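C-C motif chemokine 1 (Homo sapiens, PDB 4OIK) acts as a secreted cytokine that binds the receptor CCR8 and attracts monocytes but not neutrophils. Local coordinates at residues L26-T31 against E38-K43. Residues are numbered along the deposited sequence; the frame is centred on the assembly and turned at random.
Sequences LCYRNT and EGLIFK. With NAG (2-acetamido-2-deoxy-beta-D-glucopyranose), chain E.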
ATOM      1  N   LEU A  26     -12.893   6.603  -8.986  1.00 54.42           N
ATOM      2  CA  LEU A  26     -13.499   7.367  -7.902  1.00 56.32           C
ATOM      3  C   LEU A  26     -12.644   8.566  -7.498  1.00 55.65           C
ATOM      4  O   LEU A  26     -13.164   9.664  -7.317  1.00 55.55           O
ATOM      5  CB  LEU A  26     -13.730   6.448  -6.698  1.00 57.27           C
ATOM      6  CG  LEU A  26     -14.948   5.551  -6.804  1.00 65.88           C
ATOM      7  CD1 LEU A  26     -14.597   4.123  -6.476  1.00 64.72           C
ATOM      8  CD2 LEU A  26     -16.001   6.010  -5.872  1.00 72.88           C
ATOM      9  N   CYS A  27     -11.326   8.351  -7.358  1.00 49.73           N
ATOM     10  CA  CYS A  27     -10.362   9.362  -6.941  1.00 49.61           C
ATOM     11  C   CYS A  27      -8.962   8.849  -7.209  1.00 49.20           C
ATOM     12  O   CYS A  27      -8.788   7.725  -7.693  1.00 46.89           O
ATOM     13  CB  CYS A  27     -10.552   9.711  -5.457  1.00 52.76           C
ATOM     14  SG  CYS A  27     -10.656   8.273  -4.354  1.00 56.44           S
ATOM     15  N   TYR A  28      -7.957   9.656  -6.870  1.00 45.33           N
ATOM     16  CA  TYR A  28      -6.573   9.221  -7.000  1.00 42.36           C
ATOM     17  C   TYR A  28      -5.802   9.339  -5.667  1.00 44.87           C
ATOM     18  O   TYR A  28      -6.146  10.170  -4.830  1.00 45.44           O
ATOM     19  CB  TYR A  28      -5.846   9.983  -8.132  1.00 43.89           C
ATOM     20  CG  TYR A  28      -5.629  11.454  -7.833  1.00 49.79           C
ATOM     21  CD1 TYR A  28      -4.536  11.881  -7.082  1.00 51.69           C
ATOM     22  CD2 TYR A  28      -6.513  12.418  -8.303  1.00 54.13           C
ATOM     23  CE1 TYR A  28      -4.354  13.226  -6.770  1.00 56.94           C
ATOM     24  CE2 TYR A  28      -6.319  13.770  -8.032  1.00 59.02           C
ATOM     25  CZ  TYR A  28      -5.238  14.169  -7.265  1.00 70.96           C
ATOM     26  OH  TYR A  28      -5.047  15.500  -6.982  1.00 82.49           O
ATOM     27  N   ARG A  29      -4.739   8.532  -5.510  1.00 42.01           N
ATOM     28  CA  ARG A  29      -3.793   8.599  -4.392  1.00 43.67           C
ATOM     29  C   ARG A  29      -2.434   8.900  -4.998  1.00 49.10           C
ATOM     30  O   ARG A  29      -2.125   8.394  -6.088  1.00 46.33           O
ATOM     31  CB  ARG A  29      -3.723   7.284  -3.590  1.00 42.47           C
ATOM     32  CG  ARG A  29      -4.650   7.256  -2.400  1.00 60.43           C
ATOM     33  CD  ARG A  29      -4.134   6.375  -1.285  1.00 75.16           C
ATOM     34  NE  ARG A  29      -4.552   6.862   0.037  1.00 92.59           N
ATOM     35  CZ  ARG A  29      -3.892   7.772   0.753  1.00110.06           C
ATOM     36  NH1 ARG A  29      -2.779   8.322   0.282  1.00 94.72           N
ATOM     37  NH2 ARG A  29      -4.342   8.140   1.945  1.00103.04           N
ATOM     38  N   ASN A  30      -1.632   9.748  -4.324  1.00 48.85           N
ATOM     39  CA  ASN A  30      -0.258  10.031  -4.780  1.00 48.77           C
ATOM     40  C   ASN A  30       0.589   8.910  -4.185  1.00 46.08           C
ATOM     41  O   ASN A  30       0.230   8.404  -3.130  1.00 44.39           O
ATOM     42  CB  ASN A  30       0.237  11.392  -4.267  1.00 55.32           C
ATOM     43  CG  ASN A  30       0.616  12.393  -5.342  1.00 90.07           C
ATOM     44  OD1 ASN A  30       0.048  12.429  -6.442  1.00 81.03           O
ATOM     45  ND2 ASN A  30       1.566  13.265  -5.030  1.00 93.05           N
ATOM     46  N   THR A  31       1.654   8.470  -4.866  1.00 39.25           N
ATOM     47  CA  THR A  31       2.498   7.398  -4.304  1.00 36.00           C
ATOM     48  C   THR A  31       3.392   7.998  -3.211  1.00 41.74           C
ATOM     49  O   THR A  31       3.554   9.222  -3.138  1.00 43.81           O
ATOM     50  CB  THR A  31       3.344   6.728  -5.392  1.00 37.49           C
ATOM     51  OG1 THR A  31       4.253   7.685  -5.903  1.00 43.91           O
ATOM     52  CG2 THR A  31       2.517   6.160  -6.524  1.00 30.66           C
ATOM     53  N   GLU A  38       6.958   9.477 -10.369  1.00 59.63           N
ATOM     54  CA  GLU A  38       5.921  10.107 -11.193  1.00 59.84           C
ATOM     55  C   GLU A  38       4.684   9.227 -11.446  1.00 58.15           C
ATOM     56  O   GLU A  38       3.858   9.508 -12.310  1.00 58.67           O
ATOM     57  CB  GLU A  38       6.486  10.803 -12.449  1.00 65.13           C
ATOM     58  CG  GLU A  38       5.565  11.861 -13.060  1.00 86.79           C
ATOM     59  CD  GLU A  38       5.230  13.156 -12.331  1.00123.20           C
ATOM     60  OE1 GLU A  38       5.655  13.343 -11.166  1.00119.62           O
ATOM     61  OE2 GLU A  38       4.535  13.996 -12.947  1.00125.01           O
ATOM     62  N   GLY A  39       4.530   8.211 -10.616  1.00 48.50           N
ATOM     63  CA  GLY A  39       3.373   7.354 -10.673  1.00 44.11           C
ATOM     64  C   GLY A  39       2.241   8.019  -9.918  1.00 47.26           C
ATOM     65  O   GLY A  39       2.456   8.916  -9.087  1.00 48.82           O
ATOM     66  N   LEU A  40       1.026   7.596 -10.241  1.00 40.72           N
ATOM     67  CA  LEU A  40      -0.217   8.010  -9.633  1.00 40.57           C
ATOM     68  C   LEU A  40      -0.999   6.737  -9.375  1.00 41.78           C
ATOM     69  O   LEU A  40      -0.782   5.738 -10.071  1.00 40.32           O
ATOM     70  CB  LEU A  40      -0.969   8.866 -10.645  1.00 42.42           C
ATOM     71  CG  LEU A  40      -1.890   9.912 -10.087  1.00 49.19           C
ATOM     72  CD1 LEU A  40      -1.108  11.045  -9.435  1.00 51.21           C
ATOM     73  CD2 LEU A  40      -2.725  10.485 -11.190  1.00 52.84           C
ATOM     74  N   ILE A  41      -1.882   6.745  -8.369  1.00 37.62           N
ATOM     75  CA  ILE A  41      -2.726   5.576  -8.104  1.00 35.88           C
ATOM     76  C   ILE A  41      -4.191   6.011  -8.285  1.00 38.99           C
ATOM     77  O   ILE A  41      -4.631   6.914  -7.587  1.00 39.83           O
ATOM     78  CB  ILE A  41      -2.515   4.935  -6.695  1.00 37.66           C
ATOM     79  CG1 ILE A  41      -1.041   4.695  -6.386  1.00 37.04           C
ATOM     80  CG2 ILE A  41      -3.333   3.627  -6.562  1.00 33.94           C
ATOM     81  CD1 ILE A  41      -0.770   4.396  -4.916  1.00 33.71           C
ATOM     82  N   PHE A  42      -4.922   5.387  -9.215  1.00 33.27           N
ATOM     83  CA  PHE A  42      -6.329   5.674  -9.401  1.00 32.92           C
ATOM     84  C   PHE A  42      -7.075   4.605  -8.655  1.00 39.00           C
ATOM     85  O   PHE A  42      -6.762   3.419  -8.818  1.00 38.78           O
ATOM     86  CB  PHE A  42      -6.736   5.660 -10.867  1.00 34.23           C
ATOM     87  CG  PHE A  42      -6.259   6.831 -11.680  1.00 36.35           C
ATOM     88  CD1 PHE A  42      -6.483   8.132 -11.254  1.00 40.34           C
ATOM     89  CD2 PHE A  42      -5.632   6.637 -12.905  1.00 38.22           C
ATOM     90  CE1 PHE A  42      -6.062   9.215 -12.015  1.00 43.26           C
ATOM     91  CE2 PHE A  42      -5.239   7.725 -13.686  1.00 42.12           C
ATOM     92  CZ  PHE A  42      -5.448   9.005 -13.235  1.00 41.84           C
ATOM     93  N   LYS A  43      -8.016   5.026  -7.801  1.00 36.94           N
ATOM     94  CA  LYS A  43      -8.885   4.145  -7.032  1.00 39.46           C
ATOM     95  C   LYS A  43     -10.033   3.790  -7.951  1.00 47.99           C
ATOM     96  O   LYS A  43     -10.741   4.678  -8.420  1.00 47.53           O
ATOM     97  CB  LYS A  43      -9.430   4.873  -5.779  1.00 42.20           C
ATOM     98  CG  LYS A  43     -10.448   4.076  -4.968  1.00 43.44           C
ATOM     99  CD  LYS A  43     -10.506   4.555  -3.506  1.00 50.26           C
ATOM    100  CE  LYS A  43     -11.489   3.770  -2.664  1.00 74.90           C
ATOM    101  NZ  LYS A  43     -10.950   2.443  -2.260  1.00 95.96           N
TER
HETATM  102  C1  NAG E 101       1.629  14.682  -5.371  1.00106.33           C
HETATM  103  C2  NAG E 101       2.210  15.311  -4.047  1.00111.72           C
HETATM  104  C3  NAG E 101       2.753  16.757  -4.326  1.00119.41           C
HETATM  105  C4  NAG E 101       3.532  16.934  -5.660  1.00120.68           C
HETATM  106  C5  NAG E 101       2.796  16.217  -6.833  1.00115.63           C
HETATM  107  C6  NAG E 101       3.648  16.217  -8.139  1.00117.50           C
HETATM  108  C7  NAG E 101       0.904  14.442  -2.029  1.00112.02           C
HETATM  109  C8  NAG E 101      -0.265  14.827  -1.170  1.00115.04           C
HETATM  110  N2  NAG E 101       1.146  15.373  -3.016  1.00113.24           N
HETATM  111  O3  NAG E 101       3.551  17.214  -3.209  1.00125.18           O
HETATM  112  O4  NAG E 101       3.728  18.342  -5.952  1.00129.73           O
HETATM  113  O5  NAG E 101       2.514  14.837  -6.480  1.00108.31           O
HETATM  114  O6  NAG E 101       2.936  15.776  -9.311  1.00117.24           O
HETATM  115  O7  NAG E 101       1.557  13.405  -1.859  1.00110.67           O
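Tyr-28 and Phe-42 sit directly across from each other on neighbouring antiparallel strands, yet their rings do not stack. What meets is the CB of Tyr-28 and the CD1 of Phe-42, 3.7 Å apart. With its CG lodged between backbone N and carbonyl carbon (chi1 68°), the tyrosine ring is carried away from strand 39-43, and CD1 of Leu-40 reaches CD1 of Tyr-28 obliquely at 4.2 Å. That same leucine methyl also reaches OD1 of Asn-30 at 3.5 Å. Beyond this glycosylated residue, whose ND2 is covalently joined to C1 of an N-acetylglucosamine, the hairpin turns. The face carrying Tyr-28, Leu-40 and Phe-42 is the one on which the chemokine fold lays its C-terminal helix: Leu-40 packs on Val-59 and Phe-42 on Trp-58 and His-62. Strands 25-30 and 39-44 are the first two of the three-stranded antiparallel sheet beneath that helix. Arg-29 and Ile-41 form a hydrogen-bonded pair, with Arg-29 N donating to Ile-41 O and Ile-41 N returning a bond of 2.8 Å to Arg-29 O. The side chains of this pair emerge on the reverse face, their CB atoms 4.1 Å apart. From there the guanidinium of Arg-29 leads away from the hairpin. CG1 of Ile-41 extends toward Thr-31, and the two side chains cross at a slant, with CG1 of Ile-41 3.9 Å from CG2 of Thr-31. The threonine hydroxyl turns instead to the backbone oxygen of Ser-36, within the connecting turn. Further along this reverse face the aliphatic chain of Lys-43 runs past Cys-27, CD lying 3.8 Å from SG, the sulfur that is tied to Cys-69. At the far end, Leu-26 N donates to Lys-43 O at 2.9 Å.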